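Local coordinates for protein NADH:ubiquinone oxidoreductase, Na translocating, F subunit (Porphyromonas gingivalis, PDB 2R6H) that binds flavin-adenine dinucleotide and has the two-domain build of ferredoxin-reductase-like flavoproteins, an FAD-binding beta barrel joined to a parallel-sheet NAD-binding domain, at residues 10-15 with 141-146; 18-23 with 199-204; 25-30 with 101-106; 88-93 with 168-173. One frame throughout, in Å; residues are numbered along the deposited sequence.

Contact 1: 10-15 with 141-146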
# COMPACT_ATOMS: atom_id res chain seq x y z
N TRP A 10 12.26 18.41 3.99
CA TRP A 10 11.54 19.14 5.04
C TRP A 10 11.56 18.40 6.35
O TRP A 10 11.78 17.20 6.38
CB TRP A 10 10.07 19.33 4.67
CG TRP A 10 9.84 20.02 3.38
CD1 TRP A 10 9.69 21.36 3.19
CD2 TRP A 10 9.72 19.42 2.10
NE1 TRP A 10 9.49 21.63 1.86
CE2 TRP A 10 9.51 20.44 1.17
CE3 TRP A 10 9.78 18.09 1.65
CZ2 TRP A 10 9.36 20.21 -0.19
CZ3 TRP A 10 9.63 17.85 0.30
CH2 TRP A 10 9.42 18.90 -0.61
N GLU A 11 11.31 19.12 7.43
CA GLU A 11 10.97 18.44 8.67
C GLU A 11 9.47 18.58 8.87
O GLU A 11 8.92 19.67 8.80
CB GLU A 11 11.79 18.96 9.86
CG GLU A 11 11.02 19.75 10.90
CD GLU A 11 11.43 21.22 10.94
OE1 GLU A 11 11.79 21.69 12.05
OE2 GLU A 11 11.40 21.90 9.88
N CYS A 12 8.81 17.45 9.09
CA CYS A 12 7.37 17.43 9.11
C CYS A 12 6.83 17.04 10.47
O CYS A 12 7.46 16.29 11.21
CB CYS A 12 6.85 16.45 8.06
SG CYS A 12 7.57 16.68 6.43
N GLU A 13 5.66 17.57 10.79
CA GLU A 13 4.93 17.16 11.98
C GLU A 13 3.97 16.01 11.66
O GLU A 13 3.23 16.04 10.67
CB GLU A 13 4.16 18.33 12.58
CG GLU A 13 3.61 18.04 13.96
CD GLU A 13 2.27 18.70 14.21
OE1 GLU A 13 1.38 18.05 14.81
OE2 GLU A 13 2.11 19.87 13.79
N VAL A 14 3.98 14.99 12.52
CA VAL A 14 3.05 13.87 12.39
C VAL A 14 1.65 14.25 12.85
O VAL A 14 1.45 14.57 14.02
CB VAL A 14 3.54 12.65 13.18
CG1 VAL A 14 2.63 11.45 12.92
CG2 VAL A 14 4.98 12.32 12.83
N LEU A 15 0.70 14.22 11.93
CA LEU A 15 -0.70 14.48 12.27
C LEU A 15 -1.36 13.23 12.85
O LEU A 15 -1.96 13.28 13.92
CB LEU A 15 -1.47 14.95 11.03
CG LEU A 15 -1.01 16.28 10.42
CD1 LEU A 15 -1.88 16.64 9.22
CD2 LEU A 15 -1.04 17.39 11.46
N VAL A 141 9.55 14.32 11.76
CA VAL A 141 10.31 13.44 10.89
C VAL A 141 10.97 14.24 9.79
O VAL A 141 10.42 15.25 9.34
CB VAL A 141 9.41 12.42 10.21
CG1 VAL A 141 9.44 11.12 10.95
CG2 VAL A 141 7.99 12.97 10.10
N MSE A 142 12.15 13.80 9.36
CA MSE A 142 12.81 14.38 8.20
C MSE A 142 12.38 13.63 6.97
O MSE A 142 12.44 12.41 6.93
CB MSE A 142 14.32 14.30 8.34
CG MSE A 142 14.86 15.00 9.56
SE MSE A 142 14.63 16.95 9.50
CE MSE A 142 14.43 17.28 11.44
N MSE A 143 11.96 14.36 5.95
CA MSE A 143 11.41 13.71 4.77
C MSE A 143 11.82 14.41 3.49
O MSE A 143 11.78 15.62 3.40
CB MSE A 143 9.89 13.68 4.87
CG MSE A 143 9.27 12.73 3.88
SE MSE A 143 7.34 12.61 4.04
CE MSE A 143 6.88 14.38 3.34
N SER A 144 12.22 13.63 2.51
CA SER A 144 12.60 14.19 1.21
C SER A 144 11.78 13.58 0.09
O SER A 144 11.27 12.47 0.21
CB SER A 144 14.10 14.00 0.94
OG SER A 144 14.52 12.66 1.17
N GLY A 145 11.66 14.31 -1.01
CA GLY A 145 10.95 13.82 -2.18
C GLY A 145 10.73 14.94 -3.17
O GLY A 145 11.15 16.07 -2.91
N PRO A 146 10.07 14.63 -4.31
CA PRO A 146 9.57 13.29 -4.65
C PRO A 146 10.63 12.48 -5.37
O PRO A 146 11.58 13.06 -5.88
CB PRO A 146 8.43 13.59 -5.64
CG PRO A 146 8.49 15.07 -5.89
CD PRO A 146 9.78 15.57 -5.40
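Four main-chain hydrogen bonds join residues 10-15 and 141-146 as antiparallel neighbours. Trp10 N to Met143 O and Met143 N to Trp10 O, both 2.9 Å, make one pair. Cys12 and Val141 exchange the other, in which Cys12 N gives Val141 O a nearly straight bond (170°) of 2.7 Å. Between them, at the non-hydrogen-bonded pair Glu11-Met142, CA-H...O contacts join Glu11 CA to Val141 O and Met142 CA to Trp10 O. The local strand directions meet at 125°, a strong twist that suits the six-stranded antiparallel barrel of ferredoxin-reductase-like FAD domains.

Side-chain packing follows the two faces. On the face of Cys12, Val141 and Met143, selenomethionine Met143 runs out with CG anti to the backbone N (chi1 -165°), then bends at its last torsion to bring CE 3.9 Å from Cys12 SG. Val141 CG2 meets Cys12 CB at 4.2 Å and, crossing at about a right angle, Val14 CG2 at 4.1 Å. From this face the Trp10 indole approaches the carbonyls of Met143 and Gly145 obliquely, CE3 being 3.6 Å from Met143 O. On the Glu11 face, selenomethionine Met142 folds back until its SE lies 3.5 Å from Glu11 CB, while the carboxylate leads away.

Contact 2: 18-23 with 199-204; sequences KNVSTF and EIFYEE. With SO4 (sulfate ion), chain F.
Thr22 and Glu199 carry the polar half of this contact, both donors of the threonine converging on a single carboxylate oxygen. Thr22 OG1 donates to Glu199 OE2 at 2.5 Å, arriving 43° out of the carboxylate plane, and Thr22 N adds a weak bond to the same Glu199 OE2 at 3.0 Å. The threonine torsion allows this: OG1 stands beside the backbone N (chi1 -67°), so hydroxyl and amide face the same way, while the Glu199 chain bends at chi2 to meet them. The apolar half is a CH-pi contact, in which Val20 CG1 lies over one face of the Phe201 ring, 3.5 Å from its centroid. Phe201 CG takes the crowded position between its own N and carbonyl carbon (chi1 54°), which puts the ring beside Val20, and the second torsion turns its face to CG1.

Further out, Asn19 ND2 bonds Ser21 O at 2.9 Å and braces the chain between Asn19 and Ser21, and Lys25 NZ in turn bonds Asn19 OD1. On the other side Tyr202 lays its ring face against Phe201 CD1 and reaches Glu26 with its hydroxyl. The contact thus ties a turn of the FAD-binding barrel to the NAD-binding domain, where Tyr202 is the N-cap of helix 203-212. A sulfate ion, probably from the crystallisation liquor, sits there, with Glu204 N bonding its O2 at 2.6 Å. Two donors on Glu199 OE2 are consistent with an ionised carboxylate, and the sulfate with the positive end of a helix dipole.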
# COMPACT_ATOMS: atom_id res chain seq x y z
N LYS A 18 -2.58 6.18 12.99
CA LYS A 18 -3.51 5.16 13.45
C LYS A 18 -3.49 3.94 12.53
O LYS A 18 -3.28 4.07 11.33
CB LYS A 18 -4.92 5.72 13.55
CG LYS A 18 -5.31 6.21 14.94
CD LYS A 18 -6.32 7.34 14.86
CE LYS A 18 -7.72 6.81 14.62
NZ LYS A 18 -8.72 7.91 14.51
N ASN A 19 -3.70 2.76 13.11
CA ASN A 19 -3.81 1.54 12.33
C ASN A 19 -4.98 1.58 11.35
O ASN A 19 -6.08 2.01 11.70
CB ASN A 19 -3.95 0.33 13.26
CG ASN A 19 -2.61 -0.32 13.58
OD1 ASN A 19 -1.80 0.24 14.32
ND2 ASN A 19 -2.37 -1.50 13.02
N VAL A 20 -4.73 1.13 10.13
CA VAL A 20 -5.75 1.14 9.09
C VAL A 20 -6.10 -0.32 8.68
O VAL A 20 -7.17 -0.62 8.15
CB VAL A 20 -5.28 2.07 7.94
CG1 VAL A 20 -4.60 1.28 6.82
CG2 VAL A 20 -6.43 2.90 7.44
N SER A 21 -5.18 -1.24 8.99
CA SER A 21 -5.46 -2.67 8.96
C SER A 21 -4.63 -3.24 10.08
O SER A 21 -4.14 -2.49 10.91
CB SER A 21 -5.00 -3.28 7.66
OG SER A 21 -3.59 -3.30 7.65
N THR A 22 -4.42 -4.55 10.08
CA THR A 22 -3.65 -5.13 11.19
C THR A 22 -2.16 -4.78 11.18
O THR A 22 -1.55 -4.58 12.22
CB THR A 22 -3.80 -6.64 11.25
OG1 THR A 22 -5.15 -6.97 11.60
CG2 THR A 22 -2.88 -7.18 12.33
N PHE A 23 -1.58 -4.68 9.99
CA PHE A 23 -0.17 -4.39 9.90
C PHE A 23 0.17 -3.16 9.04
O PHE A 23 1.33 -2.94 8.66
CB PHE A 23 0.55 -5.63 9.40
CG PHE A 23 0.42 -6.79 10.31
CD1 PHE A 23 0.80 -6.69 11.63
CD2 PHE A 23 -0.08 -7.99 9.84
CE1 PHE A 23 0.67 -7.78 12.49
CE2 PHE A 23 -0.21 -9.07 10.69
CZ PHE A 23 0.17 -8.97 12.01
N GLU A 199 -9.08 -6.56 6.97
CA GLU A 199 -7.86 -5.96 6.44
C GLU A 199 -8.08 -4.99 5.28
O GLU A 199 -7.13 -4.48 4.70
CB GLU A 199 -6.88 -7.07 6.05
CG GLU A 199 -5.85 -7.38 7.12
CD GLU A 199 -6.46 -7.65 8.49
OE1 GLU A 199 -7.04 -8.74 8.70
OE2 GLU A 199 -6.33 -6.78 9.37
N ILE A 200 -9.33 -4.71 4.96
CA ILE A 200 -9.62 -3.77 3.89
C ILE A 200 -9.57 -2.35 4.43
O ILE A 200 -9.97 -2.10 5.57
CB ILE A 200 -11.01 -4.01 3.33
CG1 ILE A 200 -11.12 -5.45 2.82
CG2 ILE A 200 -11.32 -2.99 2.23
CD1 ILE A 200 -12.54 -6.02 2.90
N PHE A 201 -9.07 -1.42 3.62
CA PHE A 201 -9.16 -0.01 3.97
C PHE A 201 -9.27 0.86 2.73
O PHE A 201 -8.94 0.43 1.63
CB PHE A 201 -7.98 0.43 4.86
CG PHE A 201 -6.63 0.12 4.28
CD1 PHE A 201 -5.89 1.10 3.64
CD2 PHE A 201 -6.10 -1.16 4.37
CE1 PHE A 201 -4.64 0.82 3.11
CE2 PHE A 201 -4.85 -1.44 3.83
CZ PHE A 201 -4.12 -0.45 3.20
N TYR A 202 -9.78 2.08 2.92
CA TYR A 202 -10.03 3.04 1.84
C TYR A 202 -11.22 2.66 0.97
O TYR A 202 -11.39 3.25 -0.09
CB TYR A 202 -8.80 3.25 0.96
CG TYR A 202 -7.65 3.95 1.63
CD1 TYR A 202 -7.87 4.97 2.56
CD2 TYR A 202 -6.35 3.61 1.33
CE1 TYR A 202 -6.82 5.60 3.17
CE2 TYR A 202 -5.28 4.24 1.93
CZ TYR A 202 -5.52 5.23 2.85
OH TYR A 202 -4.45 5.85 3.44
N GLU A 203 -12.04 1.72 1.41
CA GLU A 203 -13.11 1.23 0.55
C GLU A 203 -14.10 2.32 0.16
O GLU A 203 -14.44 2.45 -1.01
CB GLU A 203 -13.86 0.05 1.15
CG GLU A 203 -15.04 -0.34 0.27
CD GLU A 203 -15.79 -1.58 0.75
OE1 GLU A 203 -15.45 -2.12 1.83
OE2 GLU A 203 -16.73 -2.01 0.02
N GLU A 204 -14.56 3.10 1.13
CA GLU A 204 -15.59 4.07 0.81
C GLU A 204 -15.10 5.11 -0.20
O GLU A 204 -15.83 5.49 -1.11
CB GLU A 204 -16.16 4.70 2.09
CG GLU A 204 -17.21 5.80 1.86
CD GLU A 204 -18.51 5.31 1.22
OE1 GLU A 204 -18.70 4.07 1.09
OE2 GLU A 204 -19.33 6.18 0.84
S SO4 F . -12.94 3.16 4.90
O1 SO4 F . -12.03 2.05 5.15
O2 SO4 F . -13.49 3.05 3.55
O3 SO4 F . -14.04 3.14 5.86
O4 SO4 F . -12.19 4.42 5.03

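Contact 3: 25-30 with 101-106; sequences KEFVVK and ITLNVR. With FAD (flavin-adenine dinucleotide), chain H.
Alternation along the two antiparallel strands puts Glu26, Val28, Thr102 and Asn104 on a mixed face and Phe27, Val29, Ile101 and Leu103 on the other; the torsions then settle which atoms meet. On the Glu26 face, Glu26 holds CG anti to the backbone N (chi1 -168°) and stays extended, so that its OE2 passes obliquely 3.6 Å from Thr102 CG2. That carboxylate is bonded at OE2 by Tyr202 OH. Thr102 keeps its methyl anti to the backbone N, and Val28 lies alongside, pointing the same way, with CG2 4.0 Å from Thr102 CG2.

Six main-chain hydrogen bonds pair Lys25 with Val105, Phe27 with Leu103 and Val29 with Ile101; the shortest is Leu103 N to Phe27 O, 2.7 Å. Strand 100-106 belongs to the FAD-binding barrel and bonds onward from Thr102 to Ala92, and the groups of Asn104 and Arg106 turned away from strand 24-30 receive the flavin: FAD N3 donates to Asn104 O at 2.8 Å, and Arg106 N reaches FAD O2 at 3.1 Å in an almost straight bond (173°).

The other face is mostly hydrocarbon. Phe27 carries its ring anti to the backbone N (chi1 -180°), which sets Leu103 CD1 at the ring edge, 4.2 Å from Phe27 CD2, and leaves Phe27 CB 4.1 Å from Val105 CG2. Val29 CG2, in the crowded position between N and carbonyl carbon, crosses Ile101 obliquely and touches its CB at 3.9 Å. Lys25 starts here too, but its chain, straight as far as CE and turned at the last torsion, leads off to NZ, which bonds Asn19 OD1 and the carbonyls of Asn17 and Asp60.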
# COMPACT_ATOMS: atom_id res chain seq x y z
N LYS A 25 -0.25 0.96 9.20
CA LYS A 25 -0.65 2.24 9.76
C LYS A 25 -0.78 3.27 8.65
O LYS A 25 -0.01 3.26 7.68
CB LYS A 25 0.36 2.72 10.80
CG LYS A 25 0.01 2.30 12.18
CD LYS A 25 1.20 2.41 13.12
CE LYS A 25 0.79 2.00 14.52
NZ LYS A 25 -0.41 2.76 14.97
N GLU A 26 -1.77 4.14 8.78
CA GLU A 26 -1.88 5.27 7.89
C GLU A 26 -1.12 6.41 8.53
O GLU A 26 -1.58 7.03 9.49
CB GLU A 26 -3.33 5.65 7.66
CG GLU A 26 -3.48 6.63 6.54
CD GLU A 26 -4.82 7.31 6.56
OE1 GLU A 26 -5.45 7.35 7.64
OE2 GLU A 26 -5.24 7.80 5.50
N PHE A 27 0.07 6.66 8.01
CA PHE A 27 1.02 7.60 8.59
C PHE A 27 0.94 8.94 7.87
O PHE A 27 1.32 9.05 6.72
CB PHE A 27 2.42 7.00 8.49
CG PHE A 27 3.49 7.86 9.06
CD1 PHE A 27 3.39 8.36 10.35
CD2 PHE A 27 4.63 8.14 8.32
CE1 PHE A 27 4.37 9.14 10.88
CE2 PHE A 27 5.62 8.92 8.85
CZ PHE A 27 5.50 9.43 10.13
N VAL A 28 0.42 9.95 8.56
CA VAL A 28 0.08 11.22 7.93
C VAL A 28 0.91 12.38 8.49
O VAL A 28 0.82 12.72 9.68
CB VAL A 28 -1.43 11.52 8.13
CG1 VAL A 28 -1.80 12.84 7.50
CG2 VAL A 28 -2.28 10.38 7.57
N VAL A 29 1.73 12.99 7.64
CA VAL A 29 2.63 14.05 8.07
C VAL A 29 2.32 15.38 7.38
O VAL A 29 1.80 15.38 6.26
CB VAL A 29 4.12 13.66 7.84
CG1 VAL A 29 4.50 12.45 8.71
CG2 VAL A 29 4.37 13.40 6.36
N LYS A 30 2.64 16.50 8.03
CA LYS A 30 2.37 17.82 7.46
C LYS A 30 3.65 18.62 7.25
O LYS A 30 4.53 18.63 8.11
CB LYS A 30 1.40 18.61 8.36
CG LYS A 30 0.92 19.93 7.77
CD LYS A 30 0.16 20.77 8.81
CE LYS A 30 1.09 21.17 9.96
NZ LYS A 30 0.53 22.23 10.85
N ILE A 101 1.04 15.01 3.58
CA ILE A 101 1.43 13.79 2.87
C ILE A 101 0.93 12.57 3.62
O ILE A 101 1.18 12.43 4.81
CB ILE A 101 2.95 13.70 2.70
CG1 ILE A 101 3.46 14.91 1.91
CG2 ILE A 101 3.33 12.41 2.01
CD1 ILE A 101 2.54 15.29 0.78
N THR A 102 0.23 11.69 2.93
CA THR A 102 -0.26 10.47 3.55
C THR A 102 0.59 9.26 3.13
O THR A 102 0.89 9.10 1.96
CB THR A 102 -1.73 10.22 3.19
OG1 THR A 102 -2.53 11.32 3.65
CG2 THR A 102 -2.22 8.98 3.85
N LEU A 103 0.99 8.43 4.09
CA LEU A 103 1.67 7.19 3.73
C LEU A 103 0.97 5.92 4.28
O LEU A 103 0.14 6.00 5.19
CB LEU A 103 3.15 7.25 4.16
CG LEU A 103 3.94 8.48 3.70
CD1 LEU A 103 5.36 8.43 4.19
CD2 LEU A 103 3.94 8.60 2.20
N ASN A 104 1.28 4.77 3.70
CA ASN A 104 0.81 3.49 4.21
C ASN A 104 2.00 2.64 4.57
O ASN A 104 2.73 2.22 3.69
CB ASN A 104 0.01 2.74 3.16
CG ASN A 104 -1.28 3.40 2.84
OD1 ASN A 104 -1.66 4.40 3.46
ND2 ASN A 104 -1.98 2.87 1.85
N VAL A 105 2.19 2.36 5.85
CA VAL A 105 3.36 1.62 6.28
C VAL A 105 3.06 0.24 6.83
O VAL A 105 2.36 0.12 7.83
CB VAL A 105 4.10 2.39 7.33
CG1 VAL A 105 5.39 1.69 7.66
CG2 VAL A 105 4.39 3.77 6.82
N ARG A 106 3.58 -0.79 6.16
CA ARG A 106 3.51 -2.16 6.64
C ARG A 106 4.64 -2.39 7.64
O ARG A 106 5.82 -2.23 7.32
CB ARG A 106 3.67 -3.12 5.45
CG ARG A 106 3.77 -4.62 5.78
CD ARG A 106 2.40 -5.19 6.10
NE ARG A 106 2.26 -6.63 5.86
CZ ARG A 106 2.50 -7.57 6.78
NH1 ARG A 106 2.92 -7.23 8.00
NH2 ARG A 106 2.33 -8.86 6.47
PA FAD H . 14.26 -3.76 7.06
O1A FAD H . 14.72 -3.23 5.70
O2A FAD H . 15.26 -3.51 8.20
O5B FAD H . 13.92 -5.34 6.98
C5B FAD H . 12.85 -5.80 6.17
C4B FAD H . 12.43 -7.21 6.60
O4B FAD H . 13.52 -8.10 6.46
C3B FAD H . 11.98 -7.25 8.05
O3B FAD H . 10.75 -7.93 8.12
C2B FAD H . 13.04 -8.06 8.77
O2B FAD H . 12.44 -8.89 9.74
C1B FAD H . 13.66 -8.87 7.65
N9A FAD H . 15.08 -9.28 7.89
C8A FAD H . 16.14 -8.50 8.29
N7A FAD H . 17.25 -9.28 8.38
C5A FAD H . 16.91 -10.55 8.03
C6A FAD H . 17.64 -11.75 7.95
N6A FAD H . 18.92 -11.79 8.32
N1A FAD H . 17.01 -12.92 7.55
C2A FAD H . 15.66 -12.91 7.25
N3A FAD H . 14.94 -11.73 7.33
C4A FAD H . 15.55 -10.57 7.72
N1 FAD H . 6.73 0.07 2.05
C2 FAD H . 5.53 0.47 2.59
O2 FAD H . 5.15 -0.08 3.62
N3 FAD H . 4.79 1.47 1.98
C4 FAD H . 5.24 2.09 0.82
O4 FAD H . 4.62 2.99 0.23
C4X FAD H . 6.45 1.68 0.29
N5 FAD H . 6.91 2.29 -0.86
C5X FAD H . 8.11 1.87 -1.40
C6 FAD H . 8.56 2.48 -2.57
C7 FAD H . 9.76 2.10 -3.14
C7M FAD H . 10.21 2.79 -4.40
C8 FAD H . 10.52 1.09 -2.53
C8M FAD H . 11.82 0.66 -3.13
C9 FAD H . 10.06 0.49 -1.36
C9A FAD H . 8.86 0.87 -0.79
N10 FAD H . 8.40 0.26 0.37
C10 FAD H . 7.19 0.67 0.90
C1' FAD H . 9.24 -0.67 1.19
C2' FAD H . 9.93 0.14 2.27
O2' FAD H . 10.78 1.08 1.66
C3' FAD H . 10.77 -0.73 3.20
O3' FAD H . 11.49 -1.70 2.49
C4' FAD H . 9.86 -1.37 4.24
O4' FAD H . 9.41 -0.34 5.07
C5' FAD H . 10.62 -2.37 5.10
O5' FAD H . 11.86 -1.79 5.45
P FAD H . 12.29 -1.73 7.00
O1P FAD H . 13.44 -0.77 7.18
O2P FAD H . 11.10 -1.39 7.86
O3P FAD H . 12.76 -3.22 7.34

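Contact 4: 88-93 with 168-173. With FAD (flavin-adenine dinucleotide), chain H.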
# COMPACT_ATOMS: atom_id res chain seq x y z
N ALA A 88 12.25 4.28 1.75
CA ALA A 88 11.28 4.72 0.74
C ALA A 88 9.81 4.43 1.12
O ALA A 88 9.46 3.31 1.49
CB ALA A 88 11.61 4.08 -0.61
N TYR A 89 8.96 5.46 1.02
CA TYR A 89 7.53 5.25 1.15
C TYR A 89 6.75 6.03 0.09
O TYR A 89 7.04 7.20 -0.17
CB TYR A 89 7.05 5.54 2.59
CG TYR A 89 7.69 4.57 3.57
CD1 TYR A 89 7.20 3.29 3.72
CD2 TYR A 89 8.81 4.93 4.30
CE1 TYR A 89 7.80 2.39 4.58
CE2 TYR A 89 9.41 4.05 5.16
CZ TYR A 89 8.91 2.77 5.30
OH TYR A 89 9.52 1.87 6.16
N SER A 90 5.78 5.35 -0.54
CA SER A 90 5.01 5.91 -1.64
C SER A 90 3.93 6.85 -1.14
O SER A 90 3.30 6.57 -0.13
CB SER A 90 4.33 4.77 -2.42
OG SER A 90 5.26 4.06 -3.21
N MSE A 91 3.70 7.97 -1.84
CA MSE A 91 2.58 8.87 -1.50
C MSE A 91 1.24 8.26 -1.85
O MSE A 91 1.05 7.74 -2.95
CB MSE A 91 2.68 10.21 -2.23
CG MSE A 91 3.41 11.29 -1.49
SE MSE A 91 5.34 11.12 -1.70
CE MSE A 91 5.46 11.50 -3.61
N ALA A 92 0.31 8.37 -0.93
CA ALA A 92 -0.96 7.68 -1.04
C ALA A 92 -2.12 8.66 -1.26
O ALA A 92 -3.26 8.25 -1.52
CB ALA A 92 -1.20 6.84 0.19
N ASN A 93 -1.83 9.95 -1.15
CA ASN A 93 -2.82 10.94 -1.51
C ASN A 93 -2.44 11.51 -2.86
O ASN A 93 -1.31 11.35 -3.31
CB ASN A 93 -2.92 12.05 -0.46
CG ASN A 93 -4.33 12.66 -0.38
OD1 ASN A 93 -5.25 12.25 -1.09
ND2 ASN A 93 -4.49 13.66 0.50
N MSE A 168 -1.36 -0.40 -1.64
CA MSE A 168 -2.49 0.49 -1.81
C MSE A 168 -2.03 1.91 -2.15
O MSE A 168 -2.75 2.66 -2.81
CB MSE A 168 -3.36 0.51 -0.55
CG MSE A 168 -4.77 -0.03 -0.76
SE MSE A 168 -5.94 1.24 -1.64
CE MSE A 168 -7.59 0.19 -1.64
N ALA A 169 -0.84 2.26 -1.70
CA ALA A 169 -0.44 3.66 -1.59
C ALA A 169 -0.34 4.31 -2.96
O ALA A 169 -0.98 5.33 -3.22
CB ALA A 169 0.88 3.78 -0.84
N PRO A 170 0.47 3.72 -3.84
CA PRO A 170 0.72 4.29 -5.16
C PRO A 170 -0.53 4.27 -6.04
O PRO A 170 -0.84 5.27 -6.69
CB PRO A 170 1.79 3.36 -5.74
CG PRO A 170 2.50 2.83 -4.55
CD PRO A 170 1.46 2.69 -3.48
N LEU A 171 -1.23 3.14 -6.05
CA LEU A 171 -2.45 3.01 -6.84
C LEU A 171 -3.47 4.07 -6.45
O LEU A 171 -4.01 4.77 -7.30
CB LEU A 171 -3.04 1.61 -6.67
CG LEU A 171 -2.29 0.47 -7.34
CD1 LEU A 171 -0.84 0.86 -7.61
CD2 LEU A 171 -2.36 -0.80 -6.50
N ARG A 172 -3.74 4.18 -5.15
CA ARG A 172 -4.74 5.11 -4.65
C ARG A 172 -4.41 6.54 -5.04
O ARG A 172 -5.30 7.33 -5.38
CB ARG A 172 -4.87 4.99 -3.13
CG ARG A 172 -5.65 6.13 -2.48
CD ARG A 172 -5.88 5.86 -1.00
NE ARG A 172 -6.84 6.80 -0.43
CZ ARG A 172 -6.50 7.92 0.20
NH1 ARG A 172 -5.23 8.25 0.34
NH2 ARG A 172 -7.45 8.71 0.70
N ALA A 173 -3.13 6.88 -4.99
CA ALA A 173 -2.67 8.20 -5.42
C ALA A 173 -2.96 8.43 -6.90
O ALA A 173 -3.45 9.49 -7.29
CB ALA A 173 -1.18 8.36 -5.14
PA FAD H . 14.26 -3.76 7.06
O1A FAD H . 14.72 -3.23 5.70
O2A FAD H . 15.26 -3.51 8.20
O5B FAD H . 13.92 -5.34 6.98
C5B FAD H . 12.85 -5.80 6.17
C4B FAD H . 12.43 -7.21 6.60
O4B FAD H . 13.52 -8.10 6.46
C3B FAD H . 11.98 -7.25 8.05
O3B FAD H . 10.75 -7.93 8.12
C2B FAD H . 13.04 -8.06 8.77
O2B FAD H . 12.44 -8.89 9.74
C1B FAD H . 13.66 -8.87 7.65
N9A FAD H . 15.08 -9.28 7.89
C8A FAD H . 16.14 -8.50 8.29
N7A FAD H . 17.25 -9.28 8.38
C5A FAD H . 16.91 -10.55 8.03
C6A FAD H . 17.64 -11.75 7.95
N6A FAD H . 18.92 -11.79 8.32
N1A FAD H . 17.01 -12.92 7.55
C2A FAD H . 15.66 -12.91 7.25
N3A FAD H . 14.94 -11.73 7.33
C4A FAD H . 15.55 -10.57 7.72
N1 FAD H . 6.73 0.07 2.05
C2 FAD H . 5.53 0.47 2.59
O2 FAD H . 5.15 -0.08 3.62
N3 FAD H . 4.79 1.47 1.98
C4 FAD H . 5.24 2.09 0.82
O4 FAD H . 4.62 2.99 0.23
C4X FAD H . 6.45 1.68 0.29
N5 FAD H . 6.91 2.29 -0.86
C5X FAD H . 8.11 1.87 -1.40
C6 FAD H . 8.56 2.48 -2.57
C7 FAD H . 9.76 2.10 -3.14
C7M FAD H . 10.21 2.79 -4.40
C8 FAD H . 10.52 1.09 -2.53
C8M FAD H . 11.82 0.66 -3.13
C9 FAD H . 10.06 0.49 -1.36
C9A FAD H . 8.86 0.87 -0.79
N10 FAD H . 8.40 0.26 0.37
C10 FAD H . 7.19 0.67 0.90
C1' FAD H . 9.24 -0.67 1.19
C2' FAD H . 9.93 0.14 2.27
O2' FAD H . 10.78 1.08 1.66
C3' FAD H . 10.77 -0.73 3.20
O3' FAD H . 11.49 -1.70 2.49
C4' FAD H . 9.86 -1.37 4.24
O4' FAD H . 9.41 -0.34 5.07
C5' FAD H . 10.62 -2.37 5.10
O5' FAD H . 11.86 -1.79 5.45
P FAD H . 12.29 -1.73 7.00
O1P FAD H . 13.44 -0.77 7.18
O2P FAD H . 11.10 -1.39 7.86
O3P FAD H . 12.76 -3.22 7.34
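The chain leaves strand 85-90 after Ser90 and passes close over residues 169-173 of helix 168-181, Ala92 CA coming within 3.2 Å of Ala169 O in a CA-H...O contact with 163° at the hydrogen. Arg87 to Ser90 spell the RxYS flavin-binding signature of ferredoxin-reductase-like barrels, while the helix belongs to the NAD-binding domain, so the contact joins the two domains beside the flavin.

The side chains between the backbones are small. Ala92 CB meets Ala169 CB at 3.8 Å, and Ala173 CB fits between the carbonyls of Met91 and Asn93. Ser90 works on both sides: its CB and OG lie against Pro170, with OG 3.3 Å from Pro170 CG, while its backbone N donates to FAD O4 at 2.7 Å and its OG makes a weak bond to FAD N5. Such donors would tend to draw electron density toward that end of the isoalloxazine.

Arg172, extended from CG to NE, runs past Ala92 so that its NH1 makes a weak, bent bond (122°) to Ala92 O. Its firmer partner is Asp205, in a salt bridge with NH2, and Tyr202 adds a cation-pi contact. Tyr89 reaches the ribityl chain of the flavin, its OH 2.5 Å from FAD O4', and one face of its ring is met by FAD O2', whose hydroxyl donates to Ala88 O at 2.6 Å.

Overall arrangement
From the N terminus, residues 10-15, 18-23 and 25-30 open contacts 1, 2 and 3 in turn, and residues 88-93 open contact 4. Contact 3 closes first, at 101-106, and so lies within the spans of both contact 1 and contact 2. Contact 1 closes next, at 141-146, crossing contacts 2 and 4. Contact 4, which also crosses contact 3, closes at 168-173, within the span of contact 2, the last to close, at 199-204. Contacts 1 and 3 knit the barrel sheet through adjoining strands 9-19 and 24-30; contacts 2 and 4 bind that barrel to the NAD-binding domain, where Tyr202 packs on Met168 and Arg172. Contacts 3 and 4 both touch FAD.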